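Long-range contacts in quercetin 2,3-dioxygenase (Escherichia coli, PDB 1TQ5), which cleaves quercetin with dioxygen in vitro as a metal-dependent dioxygenase of the pirin family, although its physiological role is unknown: residues Y67-T72 with R111-Q116; G88-M93 with R133-V138; K141-S146 with E161-A166. One frame throughout, in Å; residues are numbered along the deposited sequence.

Contact 1: residues Y67-T72 with R111-Q116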
loop_
_atom_site.group_PDB
_atom_site.type_symbol
_atom_site.label_atom_id
_atom_site.label_comp_id
_atom_site.label_asym_id
_atom_site.label_seq_id
_atom_site.Cartn_x
_atom_site.Cartn_y
_atom_site.Cartn_z
ATOM N N TYR A 67 -3.546 -0.889 -5.088
ATOM C CA TYR A 67 -4.669 -0.025 -4.744
ATOM C C TYR A 67 -4.779 1.027 -5.847
ATOM O O TYR A 67 -3.887 1.857 -6.011
ATOM C CB TYR A 67 -4.453 0.649 -3.384
ATOM C CG TYR A 67 -5.587 1.566 -2.971
ATOM C CD1 TYR A 67 -6.911 1.264 -3.302
ATOM C CD2 TYR A 67 -5.342 2.722 -2.232
ATOM C CE1 TYR A 67 -7.964 2.089 -2.909
ATOM C CE2 TYR A 67 -6.390 3.556 -1.831
ATOM C CZ TYR A 67 -7.698 3.230 -2.175
ATOM O OH TYR A 67 -8.739 4.039 -1.782
ATOM N N VAL A 68 -5.864 0.961 -6.617
ATOM C CA VAL A 68 -6.087 1.891 -7.718
ATOM C C VAL A 68 -6.765 3.167 -7.233
ATOM O O VAL A 68 -7.846 3.126 -6.643
ATOM C CB VAL A 68 -6.956 1.252 -8.821
ATOM C CG1 VAL A 68 -7.076 2.201 -10.003
ATOM C CG2 VAL A 68 -6.343 -0.081 -9.260
ATOM N N LEU A 69 -6.115 4.295 -7.496
ATOM C CA LEU A 69 -6.611 5.602 -7.085
ATOM C C LEU A 69 -7.383 6.315 -8.191
ATOM O O LEU A 69 -8.364 7.011 -7.927
ATOM C CB LEU A 69 -5.435 6.475 -6.652
ATOM C CG LEU A 69 -4.556 5.897 -5.539
ATOM C CD1 LEU A 69 -3.346 6.789 -5.315
ATOM C CD2 LEU A 69 -5.370 5.774 -4.268
ATOM N N GLU A 70 -6.935 6.140 -9.429
ATOM C CA GLU A 70 -7.576 6.784 -10.567
ATOM C C GLU A 70 -7.410 5.927 -11.819
ATOM O O GLU A 70 -6.335 5.374 -12.064
ATOM C CB GLU A 70 -6.950 8.163 -10.790
ATOM C CG GLU A 70 -7.544 8.958 -11.946
ATOM C CD GLU A 70 -6.725 10.198 -12.270
ATOM O OE1 GLU A 70 -6.458 10.992 -11.342
ATOM O OE2 GLU A 70 -6.347 10.382 -13.450
ATOM N N GLY A 71 -8.478 5.817 -12.604
ATOM C CA GLY A 71 -8.420 5.026 -13.817
ATOM C C GLY A 71 -8.724 3.551 -13.606
ATOM O O GLY A 71 -9.462 3.167 -12.692
ATOM N N THR A 72 -8.145 2.718 -14.462
ATOM C CA THR A 72 -8.354 1.282 -14.391
ATOM C C THR A 72 -7.055 0.544 -14.689
ATOM O O THR A 72 -6.223 1.022 -15.455
ATOM C CB THR A 72 -9.410 0.825 -15.432
ATOM O OG1 THR A 72 -10.596 1.622 -15.304
ATOM C CG2 THR A 72 -9.775 -0.645 -15.218
ATOM N N ARG A 111 -5.224 8.150 -18.034
ATOM C CA ARG A 111 -4.093 7.653 -17.254
ATOM C C ARG A 111 -4.504 6.764 -16.086
ATOM O O ARG A 111 -5.677 6.719 -15.690
ATOM C CB ARG A 111 -3.255 8.815 -16.713
ATOM C CG ARG A 111 -3.924 9.604 -15.609
ATOM C CD ARG A 111 -2.966 10.620 -14.986
ATOM N NE ARG A 111 -3.606 11.318 -13.878
ATOM C CZ ARG A 111 -2.976 12.097 -13.007
ATOM N NH1 ARG A 111 -3.664 12.687 -12.039
ATOM N NH2 ARG A 111 -1.666 12.283 -13.096
ATOM N N LEU A 112 -3.525 6.053 -15.542
ATOM C CA LEU A 112 -3.749 5.168 -14.411
ATOM C C LEU A 112 -2.871 5.608 -13.243
ATOM O O LEU A 112 -1.683 5.859 -13.408
ATOM C CB LEU A 112 -3.423 3.723 -14.799
ATOM C CG LEU A 112 -3.252 2.678 -13.688
ATOM C CD1 LEU A 112 -4.550 2.472 -12.928
ATOM C CD2 LEU A 112 -2.791 1.365 -14.318
ATOM N N HIS A 113 -3.470 5.715 -12.065
ATOM C CA HIS A 113 -2.734 6.105 -10.871
ATOM C C HIS A 113 -2.967 5.045 -9.804
ATOM O O HIS A 113 -4.108 4.798 -9.400
ATOM C CB HIS A 113 -3.215 7.466 -10.374
ATOM C CG HIS A 113 -2.422 8.004 -9.228
ATOM N ND1 HIS A 113 -2.764 9.164 -8.572
ATOM C CD2 HIS A 113 -1.302 7.543 -8.623
ATOM C CE1 HIS A 113 -1.888 9.396 -7.611
ATOM N NE2 HIS A 113 -0.990 8.427 -7.621
ATOM N N LEU A 114 -1.894 4.409 -9.347
ATOM C CA LEU A 114 -2.032 3.374 -8.336
ATOM C C LEU A 114 -0.870 3.261 -7.361
ATOM O O LEU A 114 0.215 3.802 -7.585
ATOM C CB LEU A 114 -2.236 2.015 -9.012
ATOM C CG LEU A 114 -1.119 1.508 -9.936
ATOM C CD1 LEU A 114 0.125 1.196 -9.133
ATOM C CD2 LEU A 114 -1.585 0.262 -10.660
ATOM N N TYR A 115 -1.129 2.559 -6.262
ATOM C CA TYR A 115 -0.115 2.279 -5.261
ATOM C C TYR A 115 0.220 0.804 -5.438
ATOM O O TYR A 115 -0.678 -0.026 -5.544
ATOM C CB TYR A 115 -0.646 2.479 -3.838
ATOM C CG TYR A 115 -0.423 3.857 -3.256
ATOM C CD1 TYR A 115 -1.481 4.750 -3.102
ATOM C CD2 TYR A 115 0.845 4.258 -2.833
ATOM C CE1 TYR A 115 -1.284 6.012 -2.537
ATOM C CE2 TYR A 115 1.055 5.518 -2.268
ATOM C CZ TYR A 115 -0.018 6.390 -2.122
ATOM O OH TYR A 115 0.175 7.632 -1.554
ATOM N N GLN A 116 1.505 0.487 -5.498
ATOM C CA GLN A 116 1.948 -0.901 -5.617
ATOM C C GLN A 116 2.663 -1.209 -4.308
ATOM O O GLN A 116 3.755 -0.707 -4.059
ATOM C CB GLN A 116 2.905 -1.073 -6.797
ATOM C CG GLN A 116 2.209 -1.292 -8.125
ATOM C CD GLN A 116 1.478 -2.621 -8.190
ATOM O OE1 GLN A 116 2.094 -3.688 -8.177
ATOM N NE2 GLN A 116 0.158 -2.561 -8.259
HETATM O O HOH W 1 -4.857 10.950 -8.233
HETATM O O HOH W 2 -7.012 4.051 -16.672
#

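Contact 2: residues G88-M93 with R133-V138. With CD (cadmium ion), chain E.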
loop_
_atom_site.group_PDB
_atom_site.type_symbol
_atom_site.label_atom_id
_atom_site.label_comp_id
_atom_site.label_asym_id
_atom_site.label_seq_id
_atom_site.Cartn_x
_atom_site.Cartn_y
_atom_site.Cartn_z
ATOM N N GLY A 88 -10.486 2.869 -6.606
ATOM C CA GLY A 88 -11.182 2.586 -5.365
ATOM C C GLY A 88 -11.078 1.130 -4.947
ATOM O O GLY A 88 -11.359 0.790 -3.798
ATOM N N GLU A 89 -10.670 0.262 -5.866
ATOM C CA GLU A 89 -10.563 -1.152 -5.534
ATOM C C GLU A 89 -9.149 -1.643 -5.258
ATOM O O GLU A 89 -8.164 -0.953 -5.522
ATOM C CB GLU A 89 -11.210 -1.997 -6.631
ATOM C CG GLU A 89 -12.710 -1.761 -6.746
ATOM C CD GLU A 89 -13.387 -2.749 -7.667
ATOM O OE1 GLU A 89 -12.737 -3.745 -8.050
ATOM O OE2 GLU A 89 -14.574 -2.533 -7.998
ATOM N N PHE A 90 -9.071 -2.852 -4.714
ATOM C CA PHE A 90 -7.809 -3.486 -4.367
ATOM C C PHE A 90 -7.700 -4.829 -5.071
ATOM O O PHE A 90 -8.674 -5.348 -5.609
ATOM C CB PHE A 90 -7.746 -3.762 -2.860
ATOM C CG PHE A 90 -7.669 -2.529 -2.000
ATOM C CD1 PHE A 90 -6.439 -1.982 -1.652
ATOM C CD2 PHE A 90 -8.825 -1.940 -1.505
ATOM C CE1 PHE A 90 -6.364 -0.864 -0.816
ATOM C CE2 PHE A 90 -8.761 -0.825 -0.672
ATOM C CZ PHE A 90 -7.527 -0.286 -0.325
ATOM N N GLN A 91 -6.499 -5.389 -5.049
ATOM C CA GLN A 91 -6.242 -6.699 -5.610
ATOM C C GLN A 91 -4.999 -7.161 -4.868
ATOM O O GLN A 91 -4.174 -6.341 -4.472
ATOM C CB GLN A 91 -5.980 -6.633 -7.122
ATOM C CG GLN A 91 -4.555 -6.256 -7.538
ATOM C CD GLN A 91 -4.374 -6.223 -9.049
ATOM O OE1 GLN A 91 -5.159 -6.808 -9.790
ATOM N NE2 GLN A 91 -3.328 -5.545 -9.507
ATOM N N ILE A 92 -4.885 -8.458 -4.630
ATOM C CA ILE A 92 -3.704 -8.958 -3.953
ATOM C C ILE A 92 -3.253 -10.241 -4.625
ATOM O O ILE A 92 -4.072 -11.016 -5.123
ATOM C CB ILE A 92 -3.959 -9.202 -2.449
ATOM C CG1 ILE A 92 -2.632 -9.518 -1.748
ATOM C CG2 ILE A 92 -4.947 -10.337 -2.255
ATOM C CD1 ILE A 92 -2.726 -9.571 -0.234
HETATM N N MSE A 93 -1.944 -10.448 -4.650
HETATM C CA MSE A 93 -1.365 -11.629 -5.269
HETATM C C MSE A 93 -0.196 -12.140 -4.431
HETATM O O MSE A 93 0.635 -11.359 -3.965
HETATM C CB MSE A 93 -0.882 -11.263 -6.672
HETATM C CG MSE A 93 -0.366 -12.410 -7.517
HETATM SE SE MSE A 93 0.167 -11.800 -9.142
HETATM C CE MSE A 93 1.873 -11.344 -8.776
ATOM N N ARG A 133 -11.198 -7.835 -4.429
ATOM C CA ARG A 133 -12.435 -7.584 -3.701
ATOM C C ARG A 133 -12.941 -6.161 -3.847
ATOM O O ARG A 133 -12.160 -5.206 -3.920
ATOM C CB ARG A 133 -12.255 -7.899 -2.210
ATOM C CG ARG A 133 -13.499 -7.620 -1.359
ATOM C CD ARG A 133 -13.529 -8.502 -0.126
ATOM N NE ARG A 133 -14.819 -8.471 0.562
ATOM C CZ ARG A 133 -15.183 -9.346 1.497
ATOM N NH1 ARG A 133 -14.357 -10.322 1.851
ATOM N NH2 ARG A 133 -16.365 -9.245 2.091
ATOM N N ARG A 134 -14.260 -6.034 -3.896
ATOM C CA ARG A 134 -14.893 -4.733 -3.990
ATOM C C ARG A 134 -15.591 -4.463 -2.669
ATOM O O ARG A 134 -16.621 -5.074 -2.363
ATOM C CB ARG A 134 -15.917 -4.694 -5.117
ATOM C CG ARG A 134 -16.719 -3.414 -5.125
ATOM C CD ARG A 134 -17.500 -3.257 -6.399
ATOM N NE ARG A 134 -18.246 -2.006 -6.398
ATOM C CZ ARG A 134 -18.612 -1.362 -7.497
ATOM N NH1 ARG A 134 -18.293 -1.853 -8.687
ATOM N NH2 ARG A 134 -19.297 -0.230 -7.407
ATOM N N PHE A 135 -15.010 -3.555 -1.893
ATOM C CA PHE A 135 -15.546 -3.173 -0.592
ATOM C C PHE A 135 -16.604 -2.100 -0.791
ATOM O O PHE A 135 -16.568 -1.355 -1.773
ATOM C CB PHE A 135 -14.426 -2.618 0.295
ATOM C CG PHE A 135 -13.318 -3.600 0.570
ATOM C CD1 PHE A 135 -13.435 -4.537 1.594
ATOM C CD2 PHE A 135 -12.163 -3.597 -0.200
ATOM C CE1 PHE A 135 -12.418 -5.452 1.845
ATOM C CE2 PHE A 135 -11.139 -4.512 0.044
ATOM C CZ PHE A 135 -11.269 -5.440 1.071
ATOM N N ASP A 136 -17.544 -2.015 0.142
ATOM C CA ASP A 136 -18.585 -1.007 0.045
ATOM C C ASP A 136 -18.102 0.264 0.739
ATOM O O ASP A 136 -17.875 0.270 1.948
ATOM C CB ASP A 136 -19.870 -1.500 0.707
ATOM C CG ASP A 136 -21.079 -0.694 0.287
ATOM O OD1 ASP A 136 -21.529 -0.848 -0.868
ATOM O OD2 ASP A 136 -21.574 0.102 1.111
ATOM N N ALA A 137 -17.939 1.336 -0.034
ATOM C CA ALA A 137 -17.478 2.614 0.503
ATOM C C ALA A 137 -18.272 3.029 1.740
ATOM O O ALA A 137 -19.470 2.757 1.848
ATOM C CB ALA A 137 -17.576 3.696 -0.569
ATOM N N VAL A 138 -17.591 3.693 2.670
ATOM C CA VAL A 138 -18.233 4.139 3.893
ATOM C C VAL A 138 -17.249 4.831 4.818
ATOM O O VAL A 138 -16.268 4.228 5.255
HETATM CD CD CD E . -14.664 -4.724 -9.389
HETATM O O HOH W 3 -13.744 -1.460 -3.090
HETATM O O HOH W 4 -12.696 -6.021 -10.549
#

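Contact 3: residues K141-S146 with E161-A166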
loop_
_atom_site.group_PDB
_atom_site.type_symbol
_atom_site.label_atom_id
_atom_site.label_comp_id
_atom_site.label_asym_id
_atom_site.label_seq_id
_atom_site.Cartn_x
_atom_site.Cartn_y
_atom_site.Cartn_z
ATOM N N LYS A 141 -13.363 3.178 9.550
ATOM C CA LYS A 141 -12.171 2.338 9.605
ATOM C C LYS A 141 -12.483 0.978 8.982
ATOM O O LYS A 141 -13.070 0.104 9.625
ATOM C CB LYS A 141 -11.741 2.170 11.063
ATOM C CG LYS A 141 -10.436 1.429 11.276
ATOM C CD LYS A 141 -10.118 1.372 12.764
ATOM C CE LYS A 141 -8.769 0.727 13.030
ATOM N NZ LYS A 141 -8.419 0.751 14.483
ATOM N N GLN A 142 -12.084 0.808 7.727
ATOM C CA GLN A 142 -12.337 -0.425 6.989
ATOM C C GLN A 142 -11.119 -1.341 6.913
ATOM O O GLN A 142 -10.025 -0.905 6.565
ATOM C CB GLN A 142 -12.813 -0.078 5.579
ATOM C CG GLN A 142 -13.138 -1.273 4.714
ATOM C CD GLN A 142 -13.609 -0.863 3.332
ATOM O OE1 GLN A 142 -12.833 -0.345 2.526
ATOM N NE2 GLN A 142 -14.888 -1.087 3.053
ATOM N N LEU A 143 -11.324 -2.617 7.229
ATOM C CA LEU A 143 -10.253 -3.609 7.201
ATOM C C LEU A 143 -10.066 -4.153 5.783
ATOM O O LEU A 143 -10.989 -4.726 5.203
ATOM C CB LEU A 143 -10.592 -4.749 8.160
ATOM C CG LEU A 143 -9.542 -5.832 8.395
ATOM C CD1 LEU A 143 -8.279 -5.216 8.990
ATOM C CD2 LEU A 143 -10.118 -6.883 9.332
ATOM N N VAL A 144 -8.868 -3.977 5.232
ATOM C CA VAL A 144 -8.573 -4.429 3.874
ATOM C C VAL A 144 -7.812 -5.750 3.829
ATOM O O VAL A 144 -8.136 -6.631 3.028
ATOM C CB VAL A 144 -7.766 -3.357 3.109
ATOM C CG1 VAL A 144 -7.435 -3.847 1.708
ATOM C CG2 VAL A 144 -8.572 -2.063 3.037
ATOM N N LEU A 145 -6.794 -5.877 4.673
ATOM C CA LEU A 145 -6.001 -7.101 4.741
ATOM C C LEU A 145 -5.953 -7.588 6.183
ATOM O O LEU A 145 -5.963 -6.788 7.114
ATOM C CB LEU A 145 -4.570 -6.859 4.252
ATOM C CG LEU A 145 -4.340 -6.385 2.816
ATOM C CD1 LEU A 145 -2.842 -6.218 2.582
ATOM C CD2 LEU A 145 -4.927 -7.389 1.832
ATOM N N SER A 146 -5.910 -8.904 6.351
ATOM C CA SER A 146 -5.846 -9.531 7.666
ATOM C C SER A 146 -5.234 -10.916 7.521
ATOM O O SER A 146 -5.316 -11.534 6.456
ATOM C CB SER A 146 -7.241 -9.667 8.275
ATOM O OG SER A 146 -7.735 -8.404 8.682
ATOM N N GLU A 161 -2.176 -6.254 9.624
ATOM C CA GLU A 161 -3.500 -5.768 9.268
ATOM C C GLU A 161 -3.347 -4.441 8.532
ATOM O O GLU A 161 -2.471 -3.640 8.858
ATOM C CB GLU A 161 -4.349 -5.542 10.515
ATOM C CG GLU A 161 -4.594 -6.776 11.350
ATOM C CD GLU A 161 -5.547 -6.497 12.489
ATOM O OE1 GLU A 161 -5.335 -5.489 13.200
ATOM O OE2 GLU A 161 -6.503 -7.279 12.678
ATOM N N LEU A 162 -4.202 -4.218 7.543
ATOM C CA LEU A 162 -4.194 -2.986 6.766
ATOM C C LEU A 162 -5.605 -2.415 6.775
ATOM O O LEU A 162 -6.573 -3.117 6.488
ATOM C CB LEU A 162 -3.766 -3.250 5.315
ATOM C CG LEU A 162 -3.874 -2.063 4.341
ATOM C CD1 LEU A 162 -2.972 -0.913 4.798
ATOM C CD2 LEU A 162 -3.489 -2.516 2.931
ATOM N N TYR A 163 -5.712 -1.140 7.121
ATOM C CA TYR A 163 -6.995 -0.460 7.167
ATOM C C TYR A 163 -6.996 0.723 6.213
ATOM O O TYR A 163 -5.964 1.368 6.010
ATOM C CB TYR A 163 -7.265 0.087 8.567
ATOM C CG TYR A 163 -7.334 -0.938 9.669
ATOM C CD1 TYR A 163 -8.562 -1.417 10.121
ATOM C CD2 TYR A 163 -6.174 -1.411 10.280
ATOM C CE1 TYR A 163 -8.633 -2.339 11.158
ATOM C CE2 TYR A 163 -6.232 -2.334 11.315
ATOM C CZ TYR A 163 -7.466 -2.793 11.750
ATOM O OH TYR A 163 -7.531 -3.712 12.775
ATOM N N ARG A 164 -8.150 0.986 5.611
ATOM C CA ARG A 164 -8.318 2.154 4.763
ATOM C C ARG A 164 -9.204 3.014 5.661
ATOM O O ARG A 164 -10.322 2.626 5.993
ATOM C CB ARG A 164 -9.046 1.828 3.460
ATOM C CG ARG A 164 -9.375 3.081 2.664
ATOM C CD ARG A 164 -9.869 2.776 1.258
ATOM N NE ARG A 164 -11.053 1.922 1.230
ATOM C CZ ARG A 164 -11.697 1.592 0.114
ATOM N NH1 ARG A 164 -12.764 0.807 0.170
ATOM N NH2 ARG A 164 -11.276 2.052 -1.059
ATOM N N TRP A 165 -8.688 4.169 6.063
ATOM C CA TRP A 165 -9.398 5.052 6.975
ATOM C C TRP A 165 -9.837 6.360 6.321
ATOM O O TRP A 165 -9.004 7.204 5.982
ATOM C CB TRP A 165 -8.480 5.366 8.161
ATOM C CG TRP A 165 -9.162 5.468 9.487
ATOM C CD1 TRP A 165 -10.403 5.979 9.741
ATOM C CD2 TRP A 165 -8.620 5.084 10.754
ATOM N NE1 TRP A 165 -10.668 5.938 11.088
ATOM C CE2 TRP A 165 -9.589 5.393 11.735
ATOM C CE3 TRP A 165 -7.408 4.510 11.159
ATOM C CZ2 TRP A 165 -9.384 5.145 13.096
ATOM C CZ3 TRP A 165 -7.204 4.263 12.514
ATOM C CH2 TRP A 165 -8.189 4.581 13.465
ATOM N N ALA A 166 -11.142 6.528 6.141
ATOM C CA ALA A 166 -11.662 7.759 5.557
ATOM C C ALA A 166 -12.116 8.648 6.711
ATOM O O ALA A 166 -12.891 8.218 7.563
ATOM C CB ALA A 166 -12.832 7.457 4.624
#

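Contact 1: residues Y67-T72 with R111-Q116
Glu70 sets CG anti to its backbone N (chi1 -179°) and stays extended beyond it; Arg111 is extended from CG to NE, and the two ends meet. Arg111 NE donates to Glu70 OE2 at 2.9 Å in a salt bridge. OE2 lies close to the guanidinium plane, but the donor stands above the carboxylate plane. A weak second bond runs from Arg111 NH1 to Glu70 OE1. His113 CG is also anti to its N, and Leu69 CD1 sits over one face of the His113 ring, 3.8 Å from its centroid, in a CH-pi contact. The same methyl lies 3.5 Å from Tyr115 CD1. Asp45 binds His113 NE2 and a water binds ND1.

The strands are antiparallel. Leu69 and Glu70 both face His113 in a classic beta bulge, and His113 O accepts from Leu69 N at 2.8 Å and from Glu70 N at 3.1 Å. The bulge lies in the N-terminal cupin domain. On the Val68 and Leu114 face, Val68 CG1 packs 3.9 Å from Leu112 CD1. Bonds at both nitrogens of His113 probably fix the rotation of the ring, which leaves one face against the Leu69 methyl.

Contact 2: residues G88-M93 with R133-V138
Phe90 and Phe135 bring their rings together at a steep angle. The planes are 82° apart and the centroids 6.0 Å apart. The two side chains cross at about a right angle. The nearest atoms are Phe90 CD2 and Phe135 CE2, 3.8 Å apart. In both residues CG is anti to the carbonyl carbon, beside the backbone N. Arg133 CG lies over the centre of one face of the Phe135 ring. Tyr67 stacks on the Phe90 ring, and Val144 touches both phenylalanines.

Strand 90-94 belongs to the N-terminal cupin domain. Residues 134-138 form part of the linker that leads to strand 141-146 of the C-terminal cupin domain. The two aromatic side chains therefore pack where the linker leaves one half of the bicupin for the other.

Glu89 and Arg134 make the other contact and cross obliquely. The carboxylate and guanidinium planes are 58° apart. Glu89 OE2 approaches the aliphatic part of the arginine, 3.4 Å from Arg134 CD. The carboxylate is taken up by a cadmium ion, which it binds through both oxygens, OE1 at 2.5 Å and OE2 at 2.6 Å. A water is a further ligand. This cadmium is distinct from the metal site of His59 and His101. A second water accepts from Phe135 N at 2.7 Å and donates a weak bond to Gly88 O. Gly88 O also accepts from Arg164 NH2.

Contact 3: residues K141-S146 with E161-A166
Strands 141-146 and 161-166 run antiparallel at 147°, and a classic beta bulge places Val144 and Leu145 both opposite Leu162. Leu162 O accepts from Val144 N at 2.8 Å and, weakly, from Leu145 N. On one face of the sheet the Tyr163 ring is held between two side chains. Lys141 CE lies over one face, 3.7 Å from the centroid, and Leu143 CD1 over the opposite face at 3.9 Å. Lys141 NZ adds a cation-pi contact to that ring. The lysine chain is extended, and its CD also rests over the six-membered ring of Trp165, 3.9 Å from that centroid.

This strand pair is part of the C-terminal cupin domain, where strand 221-228 continues the sheet beyond 161-167. On the other face Gln142 and Arg164 lie side by side, pointing the same way. Arg164 NH1 donates to a lone pair of Gln142 OE1 at 2.6 Å, with the amide and guanidinium planes nearly coplanar at 25°. The bend at chi3 (58°) turns Arg164 NE to within a weak bond of the same oxygen. Further along, Leu145 CD1 packs 3.8 Å from Leu162 CD2. Tyr163 OH donates to Glu161 OE1, and Glu161 OE2 forms a salt bridge with Arg150.

Overall arrangement
Following the chain from the N terminus, strand 63-70 is the first to take part in these contacts, and contact 1 closes the loop from it to strand 112-119. Segment 88-93 lies within that loop, but its partner 133-138 follows it, so contacts 1 and 2 cross. They share one sheet, where strand 90-94 lies beside 63-70, on the side away from 112-119. Contact 2 closes a loop of 39 residues that ends in the linker. Contact 3 follows in series and closes a short loop of 14 residues in the C-terminal domain. Arg164 of contact 3 joins the two domains through a weak hydrogen bond to Tyr67 of contact 1, while Phe135 packs the linker against Gln142.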